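Local atomic coordinates of mandalate racemase/muconate lactonizing enzyme (Unidentified, PDB entry 4E4U), a protein that probably acts on a carboxylate substrate as a member of the mandelate racemase/muconate lactonizing enzyme branch of the enolase superfamily, its exact reaction being unassigned. Residues W102-K107 / P364-I368; E7-V11 / Y22-K27; Q333-W339 / W353-I358; P86-M91 / T262-E266; A296-E300 / C326-F330. All coordinates share one frame; numbering follows the deposited sequence. Where two conformers were deposited one is given.

Contact 1 (W102-K107 / P364-I368); sequences WDIIGK and PGLGI
Asp103 OD1 takes the backbone N-H of Leu366 in a nearly straight hydrogen bond of 2.8 Å (176° at the hydrogen), met on the anti side of the carboxylate and 34° out of its plane. The group is delivered by chi1 -162°, which sets CG opposite the backbone N and carries the carboxylate from the helix side to the turn. Packing is closest just beside this bond. Gly106 and Gly365 bring their CA atoms within 3.9 Å, the absence of side chains on both letting the backbones come this close, and the positive phi of Gly365 suits the type II' turn Pro364-Gly367 in which it stands second. Leu366 crosses Asp103 at about a right angle, its CG 3.8 Å from Asp103 CB. Helix 88-109 of the N-terminal capping domain is thereby joined to the loop that follows strand 357-359 of the barrel domain, consistent with the packing of the two domains in the enolase superfamily. The other side is looser and wet. One water donates to Asp103 OD2 and to Ile368 O while accepting from Lys107 NZ; a second lies 2.7 Å from Asp103 OD1 and accepts from Ile368 N. Asp103 OD2 also accepts from Val37 N. Lys107 NZ stays 3.9 Å from Asp103 OD2, a long salt bridge, and also binds Glu35 O. Toward the partly exposed Lys107 and Pro364, Pro364 CB rests 3.8 Å from Gly106 O.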
# COMPACT_ATOMS: atom_id res chain seq x y z
N TRP A 102 -29.93 -6.34 29.73
CA TRP A 102 -28.88 -7.03 30.49
C TRP A 102 -29.12 -7.00 32.00
O TRP A 102 -28.86 -7.97 32.70
CB TRP A 102 -27.49 -6.49 30.15
CG TRP A 102 -26.92 -7.08 28.89
CD1 TRP A 102 -26.82 -6.47 27.67
CD2 TRP A 102 -26.43 -8.41 28.71
NE1 TRP A 102 -26.27 -7.34 26.75
CE2 TRP A 102 -26.02 -8.54 27.37
CE3 TRP A 102 -26.27 -9.52 29.56
CZ2 TRP A 102 -25.47 -9.72 26.86
CZ3 TRP A 102 -25.74 -10.69 29.06
CH2 TRP A 102 -25.34 -10.78 27.72
N ASP A 103 -29.61 -5.86 32.49
CA ASP A 103 -29.98 -5.74 33.90
C ASP A 103 -30.97 -6.86 34.26
O ASP A 103 -30.80 -7.55 35.27
CB ASP A 103 -30.59 -4.35 34.14
CG ASP A 103 -30.60 -3.95 35.60
OD1 ASP A 103 -29.81 -4.47 36.42
OD2 ASP A 103 -31.42 -3.06 35.94
N ILE A 104 -31.98 -7.04 33.42
CA ILE A 104 -32.97 -8.11 33.59
C ILE A 104 -32.37 -9.52 33.46
O ILE A 104 -32.65 -10.39 34.27
CB ILE A 104 -34.15 -7.90 32.61
CG1 ILE A 104 -34.98 -6.71 33.07
CG2 ILE A 104 -35.01 -9.16 32.50
CD1 ILE A 104 -35.86 -6.14 31.99
N ILE A 105 -31.52 -9.72 32.45
CA ILE A 105 -30.85 -11.01 32.26
C ILE A 105 -30.07 -11.39 33.52
O ILE A 105 -30.17 -12.51 34.01
CB ILE A 105 -29.90 -10.97 31.03
CG1 ILE A 105 -30.68 -10.76 29.72
CG2 ILE A 105 -29.06 -12.24 30.95
CD1 ILE A 105 -29.77 -10.52 28.52
N GLY A 106 -29.30 -10.44 34.05
CA GLY A 106 -28.51 -10.68 35.25
C GLY A 106 -29.38 -10.95 36.47
O GLY A 106 -29.09 -11.84 37.28
N LYS A 107 -30.46 -10.19 36.61
CA LYS A 107 -31.36 -10.42 37.75
C LYS A 107 -32.00 -11.80 37.66
O LYS A 107 -32.12 -12.49 38.67
CB LYS A 107 -32.43 -9.33 37.82
CG LYS A 107 -31.89 -7.99 38.31
CD LYS A 107 -33.01 -6.96 38.42
CE LYS A 107 -32.45 -5.58 38.69
NZ LYS A 107 -33.53 -4.57 38.83
N PRO A 364 -26.77 -8.56 41.47
CA PRO A 364 -27.18 -9.04 40.14
C PRO A 364 -27.50 -7.91 39.17
O PRO A 364 -27.86 -6.80 39.57
CB PRO A 364 -28.45 -9.85 40.43
CG PRO A 364 -28.30 -10.28 41.87
CD PRO A 364 -27.63 -9.11 42.54
N GLY A 365 -27.34 -8.19 37.88
CA GLY A 365 -27.65 -7.20 36.85
C GLY A 365 -26.58 -6.14 36.76
O GLY A 365 -25.38 -6.43 36.87
N LEU A 366 -27.00 -4.89 36.56
CA LEU A 366 -26.05 -3.79 36.45
C LEU A 366 -25.57 -3.29 37.82
O LEU A 366 -24.66 -2.47 37.88
CB LEU A 366 -26.68 -2.62 35.69
CG LEU A 366 -27.11 -2.87 34.25
CD1 LEU A 366 -27.78 -1.62 33.68
CD2 LEU A 366 -25.93 -3.30 33.38
N GLY A 367 -26.18 -3.78 38.89
CA GLY A 367 -25.84 -3.30 40.23
C GLY A 367 -26.20 -1.84 40.46
O GLY A 367 -25.46 -1.11 41.12
N ILE A 368 -27.35 -1.42 39.93
CA ILE A 368 -27.77 -0.03 40.05
C ILE A 368 -29.30 0.05 40.03
O ILE A 368 -29.96 -0.79 39.41
CB ILE A 368 -27.16 0.84 38.91
CG1 ILE A 368 -27.08 2.31 39.31
CG2 ILE A 368 -27.93 0.68 37.61
CD1 ILE A 368 -26.00 2.59 40.32
O HOH W 1 -32.18 -2.14 38.34
O HOH W 2 -29.18 -3.94 39.02

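Contact 2 (E7-V11 / Y22-K27); sequences ETHIV and YWIFVK
Glu7, His9 and Val11 pair with Lys27, Phe25 and Trp23 through six backbone hydrogen bonds, two to each pair. Thr8-Val26 and Ile10-Ile24 are the intervening non-hydrogen-bonded pairs, where CA-H...O contacts fill in, such as Ile10 CA to Trp23 O at 3.3 Å. On the face they share, the side chains of Thr8 and Val26 and of Ile10 and Ile24 run side by side, Ile10 CG1 lying 4.1 Å from Ile24 CG2. Ile10 CG2 also reaches Tyr22, 4.0 Å from its CD1. On the other face Val11 CG2 meets the edge of the Phe25 ring, in its plane, 3.8 Å from Phe25 CE2. Val11 chi1 of 176° sends CG2 opposite its own carbonyl carbon, leaning toward that ring. These strands form the antiparallel hairpin that opens the three-stranded sheet of the enolase-type N-terminal domain, strand 35-40 lying on the far side of 22-30. Further out, His9 NE2 donates to Glu7 OE1 at 2.8 Å, the oxygen lying 5° from the ring plane; this fixes the rotation of the imidazole, against which Lys27 CD packs 4.1 Å from His9 CD2. Lys27 bends at chi3 (65°), and a water accepting from Lys27 NZ donates to Glu7 OE1, bridging charges that stand 4.5 Å apart between those atoms. Outermost, helix 372-377 covers His9, Val11 and Lys27, while helix 47-61 backs Thr8, Ile10 and Ile24.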
# COMPACT_ATOMS: atom_id res chain seq x y z
N GLU A 7 -40.86 2.85 30.76
CA GLU A 7 -41.00 4.21 31.28
C GLU A 7 -39.74 4.97 30.94
O GLU A 7 -38.63 4.45 31.11
CB GLU A 7 -41.15 4.22 32.80
CG GLU A 7 -42.38 3.56 33.36
CD GLU A 7 -42.38 3.59 34.89
OE1 GLU A 7 -41.44 4.18 35.47
OE2 GLU A 7 -43.30 3.02 35.50
N THR A 8 -39.89 6.21 30.49
CA THR A 8 -38.75 7.09 30.23
C THR A 8 -38.72 8.20 31.27
O THR A 8 -39.74 8.83 31.54
CB THR A 8 -38.84 7.70 28.83
OG1 THR A 8 -38.79 6.65 27.86
CG2 THR A 8 -37.69 8.68 28.59
N HIS A 9 -37.55 8.42 31.85
CA HIS A 9 -37.38 9.47 32.84
C HIS A 9 -36.18 10.32 32.46
O HIS A 9 -35.04 9.86 32.51
CB HIS A 9 -37.17 8.87 34.23
CG HIS A 9 -38.32 8.03 34.70
ND1 HIS A 9 -39.45 8.58 35.26
CD2 HIS A 9 -38.52 6.69 34.67
CE1 HIS A 9 -40.31 7.62 35.55
NE2 HIS A 9 -39.77 6.46 35.20
N ILE A 10 -36.45 11.56 32.05
CA ILE A 10 -35.39 12.48 31.67
C ILE A 10 -35.19 13.47 32.81
O ILE A 10 -36.00 14.38 33.02
CB ILE A 10 -35.68 13.19 30.32
CG1 ILE A 10 -35.83 12.14 29.21
CG2 ILE A 10 -34.57 14.18 29.99
CD1 ILE A 10 -36.11 12.70 27.83
N VAL A 11 -34.13 13.25 33.57
CA VAL A 11 -33.89 13.95 34.82
C VAL A 11 -33.05 15.20 34.60
O VAL A 11 -32.01 15.15 33.94
CB VAL A 11 -33.16 13.01 35.80
CG1 VAL A 11 -32.80 13.73 37.08
CG2 VAL A 11 -34.01 11.78 36.09
N TYR A 22 -28.96 17.01 31.48
CA TYR A 22 -30.01 16.05 31.80
C TYR A 22 -29.52 14.65 31.51
O TYR A 22 -28.64 14.45 30.68
CB TYR A 22 -31.31 16.34 31.01
CG TYR A 22 -31.08 16.47 29.52
CD1 TYR A 22 -30.99 15.35 28.70
CD2 TYR A 22 -30.90 17.72 28.94
CE1 TYR A 22 -30.74 15.47 27.35
CE2 TYR A 22 -30.66 17.85 27.59
CZ TYR A 22 -30.57 16.73 26.80
OH TYR A 22 -30.33 16.88 25.45
N TRP A 23 -30.11 13.68 32.20
CA TRP A 23 -29.81 12.27 31.97
C TRP A 23 -31.07 11.56 31.52
O TRP A 23 -32.15 11.78 32.08
CB TRP A 23 -29.24 11.63 33.23
CG TRP A 23 -27.97 12.27 33.70
CD1 TRP A 23 -27.03 12.90 32.92
CD2 TRP A 23 -27.50 12.37 35.05
NE1 TRP A 23 -26.00 13.36 33.71
CE2 TRP A 23 -26.26 13.05 35.02
CE3 TRP A 23 -28.00 11.94 36.29
CZ2 TRP A 23 -25.53 13.33 36.18
CZ3 TRP A 23 -27.27 12.20 37.44
CH2 TRP A 23 -26.05 12.89 37.38
N ILE A 24 -30.93 10.71 30.51
CA ILE A 24 -32.07 10.02 29.93
C ILE A 24 -32.10 8.57 30.40
O ILE A 24 -31.26 7.77 29.97
CB ILE A 24 -32.00 10.03 28.39
CG1 ILE A 24 -31.88 11.47 27.86
CG2 ILE A 24 -33.23 9.35 27.80
CD1 ILE A 24 -31.59 11.54 26.37
N PHE A 25 -33.05 8.23 31.26
CA PHE A 25 -33.16 6.87 31.77
C PHE A 25 -34.36 6.15 31.18
O PHE A 25 -35.40 6.77 30.92
CB PHE A 25 -33.29 6.87 33.30
CG PHE A 25 -32.13 7.52 34.01
CD1 PHE A 25 -30.84 7.02 33.88
CD2 PHE A 25 -32.34 8.62 34.83
CE1 PHE A 25 -29.78 7.63 34.54
CE2 PHE A 25 -31.29 9.22 35.50
CZ PHE A 25 -30.01 8.73 35.35
N VAL A 26 -34.23 4.85 30.99
CA VAL A 26 -35.36 4.01 30.62
C VAL A 26 -35.52 2.88 31.63
O VAL A 26 -34.52 2.32 32.11
CB VAL A 26 -35.21 3.45 29.19
CG1 VAL A 26 -35.34 4.57 28.16
CG2 VAL A 26 -33.88 2.71 29.03
N LYS A 27 -36.76 2.56 31.97
CA LYS A 27 -37.06 1.44 32.85
C LYS A 27 -37.95 0.45 32.12
O LYS A 27 -39.01 0.82 31.60
CB LYS A 27 -37.72 1.92 34.15
CG LYS A 27 -36.77 2.65 35.08
CD LYS A 27 -37.46 3.12 36.37
CE LYS A 27 -37.93 1.95 37.23
NZ LYS A 27 -38.61 2.40 38.47
O HOH W 3 -40.88 3.77 38.10

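Contact 3 (Q333-W339 / W353-I358); sequences QESIMTW and WEDGYI
This is an aromatic and aliphatic side-chain contact in the barrel domain, beside strand 125-130, between strand 333-335 with the turn after it and the small hairpin of strands 352-354 and 357-359. Thr338 and Trp353 carry its outer part. Thr338 CG2 stands over the six-membered ring of Trp353, 3.5 Å from the centroid and 8° off the normal, a well-centred CH-pi contact. The opposite face of that indole is covered by Gly356 N, within the type I' turn Glu354-Tyr357. Thr338 chi1 of 62° leaves the methyl opposite its own carbonyl carbon, where it faces the ring; the type II' turn Ile336-Trp339 supplies the backbone. Deeper in, Ile358 CD1 fills the angle between two groups: it comes to the edge of the Trp339 ring, 3.6 Å from Trp339 NE1, and lies 3.5 Å from Gln333 CG. The Trp339 and Trp353 side chains cross at about a right angle, Trp339 CD1 being 4.1 Å from Trp353 CD1. Strand 125-130 pairs with both 333-335 and 357-359 and supplies Ser127, which accepts from Trp353 NE1, and Gln333 OE1 is held by Ser320. With its polar ends served by such neighbours, the contact itself depends on dispersion and shape, although Met337 O is buried here without a partner.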
# COMPACT_ATOMS: atom_id res chain seq x y z
N GLN A 333 -11.17 3.94 33.76
CA GLN A 333 -12.58 4.31 33.64
C GLN A 333 -12.79 5.75 34.04
O GLN A 333 -12.40 6.17 35.13
CB GLN A 333 -13.45 3.40 34.51
CG GLN A 333 -14.91 3.85 34.65
CD GLN A 333 -15.69 3.77 33.36
OE1 GLN A 333 -15.75 2.71 32.72
NE2 GLN A 333 -16.31 4.87 32.96
N GLU A 334 -13.42 6.52 33.16
CA GLU A 334 -13.73 7.90 33.48
C GLU A 334 -14.72 7.95 34.63
O GLU A 334 -15.75 7.26 34.62
CB GLU A 334 -14.32 8.63 32.27
CG GLU A 334 -14.54 10.12 32.53
CD GLU A 334 -14.67 10.94 31.26
OE1 GLU A 334 -14.99 10.36 30.21
OE2 GLU A 334 -14.42 12.17 31.32
N SER A 335 -14.39 8.76 35.63
CA SER A 335 -15.29 9.00 36.75
C SER A 335 -15.62 10.47 36.83
O SER A 335 -14.80 11.32 36.48
CB SER A 335 -14.64 8.53 38.04
OG SER A 335 -14.41 7.14 37.97
N ILE A 336 -16.82 10.77 37.29
CA ILE A 336 -17.21 12.16 37.50
C ILE A 336 -16.93 12.46 38.96
O ILE A 336 -17.71 12.11 39.85
CB ILE A 336 -18.66 12.42 37.09
CG1 ILE A 336 -18.81 12.13 35.59
CG2 ILE A 336 -19.05 13.85 37.39
CD1 ILE A 336 -20.22 12.25 35.04
N MET A 337 -15.77 13.07 39.20
CA MET A 337 -15.22 13.22 40.54
C MET A 337 -15.21 11.86 41.23
O MET A 337 -14.71 10.90 40.65
CB MET A 337 -15.94 14.33 41.32
CG MET A 337 -15.73 15.67 40.63
SD MET A 337 -16.34 17.10 41.50
CE MET A 337 -18.07 16.78 41.39
N THR A 338 -15.78 11.74 42.43
CA THR A 338 -15.80 10.45 43.11
C THR A 338 -17.20 9.85 43.24
O THR A 338 -17.47 9.08 44.16
CB THR A 338 -15.13 10.52 44.50
OG1 THR A 338 -15.84 11.43 45.34
CG2 THR A 338 -13.69 10.99 44.36
N TRP A 339 -18.07 10.21 42.30
CA TRP A 339 -19.43 9.67 42.19
C TRP A 339 -20.35 10.06 43.35
O TRP A 339 -21.32 9.35 43.64
CB TRP A 339 -19.43 8.15 42.02
CG TRP A 339 -18.71 7.66 40.79
CD1 TRP A 339 -17.58 6.89 40.76
CD2 TRP A 339 -19.07 7.90 39.43
NE1 TRP A 339 -17.22 6.63 39.46
CE2 TRP A 339 -18.12 7.24 38.62
CE3 TRP A 339 -20.10 8.60 38.80
CZ2 TRP A 339 -18.17 7.26 37.22
CZ3 TRP A 339 -20.15 8.64 37.42
CH2 TRP A 339 -19.19 7.97 36.64
N TRP A 353 -16.35 4.22 45.30
CA TRP A 353 -15.06 4.73 44.86
C TRP A 353 -14.14 4.81 46.07
O TRP A 353 -14.53 5.36 47.11
CB TRP A 353 -15.23 6.12 44.25
CG TRP A 353 -14.00 6.68 43.57
CD1 TRP A 353 -13.72 6.64 42.23
CD2 TRP A 353 -12.91 7.37 44.19
NE1 TRP A 353 -12.52 7.26 41.99
CE2 TRP A 353 -12.00 7.71 43.17
CE3 TRP A 353 -12.61 7.73 45.51
CZ2 TRP A 353 -10.81 8.40 43.43
CZ3 TRP A 353 -11.43 8.41 45.76
CH2 TRP A 353 -10.55 8.74 44.73
N GLU A 354 -12.94 4.25 45.96
CA GLU A 354 -11.97 4.27 47.05
C GLU A 354 -10.55 4.40 46.53
O GLU A 354 -10.12 3.60 45.70
CB GLU A 354 -12.04 2.97 47.85
CG GLU A 354 -13.32 2.72 48.58
CD GLU A 354 -13.25 1.48 49.44
OE1 GLU A 354 -14.23 1.21 50.15
OE2 GLU A 354 -12.21 0.78 49.42
N ASP A 355 -9.83 5.40 47.04
CA ASP A 355 -8.40 5.54 46.81
C ASP A 355 -8.01 5.42 45.33
O ASP A 355 -7.03 4.76 44.99
CB ASP A 355 -7.63 4.50 47.64
CG ASP A 355 -6.17 4.86 47.83
OD1 ASP A 355 -5.83 6.04 47.65
OD2 ASP A 355 -5.38 3.97 48.20
N GLY A 356 -8.79 6.06 44.45
CA GLY A 356 -8.45 6.07 43.04
C GLY A 356 -9.14 5.02 42.20
O GLY A 356 -9.01 5.03 40.98
N TYR A 357 -9.88 4.11 42.83
CA TYR A 357 -10.49 3.00 42.11
C TYR A 357 -11.99 2.91 42.31
O TYR A 357 -12.51 3.23 43.37
CB TYR A 357 -9.89 1.67 42.55
CG TYR A 357 -8.39 1.59 42.45
CD1 TYR A 357 -7.59 2.00 43.50
CD2 TYR A 357 -7.77 1.08 41.31
CE1 TYR A 357 -6.22 1.93 43.44
CE2 TYR A 357 -6.38 1.01 41.23
CZ TYR A 357 -5.62 1.43 42.30
OH TYR A 357 -4.24 1.37 42.27
N ILE A 358 -12.68 2.45 41.27
CA ILE A 358 -14.07 2.07 41.40
C ILE A 358 -14.14 0.62 41.86
O ILE A 358 -13.42 -0.23 41.33
CB ILE A 358 -14.80 2.23 40.06
CG1 ILE A 358 -14.82 3.70 39.66
CG2 ILE A 358 -16.22 1.66 40.14
CD1 ILE A 358 -15.13 3.93 38.18

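Contact 4 (P86-M91 / T262-E266); sequences PDLTMM and TTKYE
Thr262 chi1 of -176° turns OG1 toward Met91 and leaves CG2 between the backbone N and the carbonyl carbon, facing Pro86 and Leu88. Thr263, with chi1 84°, places its branches the other way about: OG1 meets the proline ring and CG2 the thioether. Thr262 OG1 comes within 3.1 Å of Met91 CB, a snug fit for a hydroxyl whose polar partner is Arg285 O. The methyl of Thr262, CG2, sits 3.9 Å from both Pro86 CB and Leu88 CD1. Met91 SD lies 3.5 Å from Thr263 CG2. Pro86 and Glu266 pass each other in opposite directions, Glu266 OE2 being 3.4 Å from Pro86 CB. That carboxylate is employed at both oxygens: OE1 accepts from Thr262 N, from above the carboxylate plane, and OE2 forms a salt bridge with Arg85 of the fourth subunit. Thr263 OG1 in turn donates to Thr262 O at 2.7 Å, holding the hydroxyl beside the proline. Asp87 caps its own helix, accepting from Met90 N, while its OD2 binds Thr44 and Thr89 of the fourth subunit. Two helix starts thus abut, those of 88-109 in the capping domain and 263-272 in the barrel domain, in the two-domain arrangement of the enolase superfamily, here buried beside a subunit interface.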
# COMPACT_ATOMS: atom_id res chain seq x y z
N PRO A 86 -24.91 3.03 10.78
CA PRO A 86 -25.18 3.67 12.08
C PRO A 86 -26.03 4.94 11.99
O PRO A 86 -25.69 5.85 11.23
CB PRO A 86 -23.78 3.99 12.60
CG PRO A 86 -22.91 2.96 11.97
CD PRO A 86 -23.47 2.80 10.57
N ASP A 87 -27.13 4.97 12.75
CA ASP A 87 -27.89 6.19 13.01
C ASP A 87 -27.59 6.54 14.47
O ASP A 87 -27.96 5.81 15.39
CB ASP A 87 -29.39 5.97 12.78
CG ASP A 87 -30.22 7.20 13.13
OD1 ASP A 87 -30.13 7.68 14.29
OD2 ASP A 87 -30.98 7.70 12.25
N LEU A 88 -26.89 7.65 14.67
CA LEU A 88 -26.31 7.97 15.97
C LEU A 88 -27.35 8.02 17.10
O LEU A 88 -27.13 7.49 18.19
CB LEU A 88 -25.56 9.30 15.89
CG LEU A 88 -24.78 9.72 17.13
CD1 LEU A 88 -23.61 8.78 17.41
CD2 LEU A 88 -24.29 11.14 16.95
N THR A 89 -28.49 8.66 16.86
CA THR A 89 -29.52 8.74 17.89
C THR A 89 -30.12 7.37 18.16
O THR A 89 -30.32 7.00 19.32
CB THR A 89 -30.61 9.77 17.55
OG1 THR A 89 -30.02 11.08 17.49
CG2 THR A 89 -31.71 9.78 18.60
N MET A 90 -30.38 6.60 17.10
CA MET A 90 -30.94 5.26 17.27
C MET A 90 -29.99 4.40 18.09
O MET A 90 -30.43 3.63 18.95
CB MET A 90 -31.21 4.60 15.92
CG MET A 90 -31.61 3.13 16.02
SD MET A 90 -33.11 2.84 16.98
CE MET A 90 -34.31 2.70 15.65
N MET A 91 -28.70 4.52 17.83
CA MET A 91 -27.74 3.72 18.58
C MET A 91 -27.72 4.09 20.06
O MET A 91 -27.61 3.22 20.91
CB MET A 91 -26.36 3.80 17.94
CG MET A 91 -26.27 3.08 16.59
SD MET A 91 -26.55 1.30 16.67
CE MET A 91 -28.30 1.15 16.28
N THR A 262 -19.92 5.18 17.18
CA THR A 262 -20.93 4.21 17.55
C THR A 262 -20.83 2.97 16.67
O THR A 262 -20.53 3.07 15.48
CB THR A 262 -22.35 4.81 17.50
OG1 THR A 262 -23.29 3.83 17.96
CG2 THR A 262 -22.71 5.27 16.08
N THR A 263 -21.12 1.81 17.27
CA THR A 263 -21.04 0.48 16.67
C THR A 263 -19.64 -0.03 16.38
O THR A 263 -18.69 0.75 16.18
CB THR A 263 -21.88 0.31 15.36
OG1 THR A 263 -21.14 0.78 14.22
CG2 THR A 263 -23.25 0.98 15.45
N LYS A 264 -19.52 -1.35 16.32
CA LYS A 264 -18.27 -2.00 15.97
C LYS A 264 -17.79 -1.62 14.57
O LYS A 264 -16.59 -1.65 14.31
CB LYS A 264 -18.44 -3.52 16.08
CG LYS A 264 -19.52 -4.08 15.16
CD LYS A 264 -19.90 -5.49 15.60
CE LYS A 264 -21.14 -6.02 14.88
NZ LYS A 264 -22.36 -5.23 15.24
N TYR A 265 -18.70 -1.26 13.68
CA TYR A 265 -18.31 -0.91 12.32
C TYR A 265 -17.47 0.36 12.26
O TYR A 265 -16.51 0.45 11.51
CB TYR A 265 -19.54 -0.79 11.43
CG TYR A 265 -20.37 -2.06 11.42
CD1 TYR A 265 -19.92 -3.20 10.78
CD2 TYR A 265 -21.60 -2.11 12.06
CE1 TYR A 265 -20.67 -4.37 10.77
CE2 TYR A 265 -22.36 -3.27 12.06
CZ TYR A 265 -21.89 -4.39 11.41
OH TYR A 265 -22.65 -5.53 11.42
N GLU A 266 -17.82 1.35 13.09
CA GLU A 266 -17.06 2.59 13.13
C GLU A 266 -15.71 2.40 13.82
O GLU A 266 -14.70 2.94 13.37
CB GLU A 266 -17.86 3.71 13.79
CG GLU A 266 -19.04 4.13 12.94
CD GLU A 266 -19.79 5.35 13.47
OE1 GLU A 266 -19.33 5.99 14.44
OE2 GLU A 266 -20.84 5.67 12.88

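Contact 5 (A296-E300 / C326-F330); sequences ATLAE and CTPNF
Polar contacts centre on Asn329, whose amide ND2 donates to Ala296 O at 3.3 Å, 155° at the hydrogen. That carbonyl also receives the helical N-H of Glu300, so one oxygen serves two donors; ND2 gives a further bond to Ala304 O. A water donates to both Asn329 OD1 (2.9 Å) and Glu300 OE1, linking amide and carboxylate, whose planes are 37° apart. Asn329 reaches the helix with chi1 55°, its CG flanked by both backbone neighbours of CA. Van der Waals contacts surround this group: Ala299 CB lies 3.4 Å from Asn329 ND2, and Glu300 CG packs 3.5 Å from Asn329 OD1, the two chains crossing at about a right angle. Glu300 also crosses Pro328, its OE2 being 3.4 Å from Pro328 CG, while its OE1 forms a salt bridge to Lys294 of the second subunit. Ala296 CB and Thr327 CG2 touch more lightly at 4.4 Å. The type I turn Thr327-Phe330 thus ties helix 289-301 to the connection from helix 314-325 to strand 333-335, with Ile306 of strand 305-306 packed against Ala296 and Thr327 in this beta/alpha barrel.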
# COMPACT_ATOMS: atom_id res chain seq x y z
N ALA A 296 -14.55 -3.88 22.30
CA ALA A 296 -13.38 -4.25 23.10
C ALA A 296 -12.59 -5.39 22.45
O ALA A 296 -11.36 -5.42 22.51
CB ALA A 296 -13.80 -4.63 24.51
N THR A 297 -13.30 -6.32 21.83
CA THR A 297 -12.69 -7.42 21.09
C THR A 297 -11.85 -6.93 19.91
O THR A 297 -10.72 -7.40 19.70
CB THR A 297 -13.78 -8.39 20.60
OG1 THR A 297 -14.41 -9.00 21.73
CG2 THR A 297 -13.20 -9.47 19.70
N LEU A 298 -12.40 -6.00 19.14
CA LEU A 298 -11.63 -5.39 18.05
C LEU A 298 -10.36 -4.76 18.62
O LEU A 298 -9.28 -4.93 18.05
CB LEU A 298 -12.44 -4.32 17.33
CG LEU A 298 -13.74 -4.76 16.67
CD1 LEU A 298 -14.40 -3.57 15.96
CD2 LEU A 298 -13.47 -5.89 15.70
N ALA A 299 -10.49 -4.07 19.74
CA ALA A 299 -9.32 -3.46 20.35
C ALA A 299 -8.29 -4.53 20.70
O ALA A 299 -7.09 -4.35 20.46
CB ALA A 299 -9.71 -2.65 21.56
N GLU A 300 -8.73 -5.66 21.25
CA GLU A 300 -7.79 -6.71 21.65
C GLU A 300 -6.89 -7.15 20.49
O GLU A 300 -5.68 -7.32 20.66
CB GLU A 300 -8.51 -7.95 22.17
CG GLU A 300 -9.14 -7.80 23.54
CD GLU A 300 -9.51 -9.16 24.09
OE1 GLU A 300 -10.69 -9.54 24.00
OE2 GLU A 300 -8.61 -9.86 24.60
N CYS A 326 -14.94 -7.11 33.23
CA CYS A 326 -14.68 -8.34 32.50
C CYS A 326 -13.86 -8.15 31.22
O CYS A 326 -13.86 -9.01 30.34
CB CYS A 326 -16.00 -9.08 32.17
SG CYS A 326 -17.15 -8.22 31.08
N THR A 327 -13.13 -7.03 31.15
CA THR A 327 -12.36 -6.69 29.95
C THR A 327 -10.86 -6.81 30.20
O THR A 327 -10.32 -6.12 31.06
CB THR A 327 -12.68 -5.25 29.50
OG1 THR A 327 -14.04 -5.17 29.05
CG2 THR A 327 -11.77 -4.82 28.36
N PRO A 328 -10.17 -7.69 29.45
CA PRO A 328 -8.75 -7.90 29.73
C PRO A 328 -7.85 -6.73 29.30
O PRO A 328 -6.79 -6.54 29.87
CB PRO A 328 -8.42 -9.17 28.94
CG PRO A 328 -9.43 -9.20 27.83
CD PRO A 328 -10.68 -8.60 28.41
N ASN A 329 -8.28 -5.97 28.30
CA ASN A 329 -7.52 -4.84 27.79
C ASN A 329 -8.07 -3.50 28.27
O ASN A 329 -8.15 -2.52 27.53
CB ASN A 329 -7.43 -4.88 26.26
CG ASN A 329 -8.80 -4.95 25.58
OD1 ASN A 329 -9.74 -5.54 26.10
ND2 ASN A 329 -8.89 -4.38 24.38
N PHE A 330 -8.47 -3.48 29.53
CA PHE A 330 -9.00 -2.29 30.17
C PHE A 330 -7.87 -1.40 30.67
O PHE A 330 -6.96 -1.88 31.36
CB PHE A 330 -9.89 -2.70 31.35
CG PHE A 330 -10.26 -1.57 32.27
CD1 PHE A 330 -11.20 -0.62 31.89
CD2 PHE A 330 -9.67 -1.46 33.52
CE1 PHE A 330 -11.55 0.42 32.75
CE2 PHE A 330 -10.02 -0.43 34.38
CZ PHE A 330 -10.95 0.51 34.00
O HOH W 4 -11.98 -7.26 25.43

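Overall arrangement
Contacts 1 and 4 both use helix 88-109 to join the capping domain to the barrel domain, yet differ in means: a carboxylate and waters in the first, close side-chain packing in the second, their centres about 24 Å apart. Contact 2 lies within the capping domain and is held by backbone pairing. Contacts 3 and 5 belong to the barrel domain and adjoin in sequence, the former aromatic, the latter an amide reaching a helical carbonyl. Contacts 1, 4 and 5 are buried and reach the second subunit, whereas 2 and 3 are partly buried. Contacts 4 and 5 touch through Lys264 and Leu298; contacts 3 and 4 occupy opposite sides of the chain's centre.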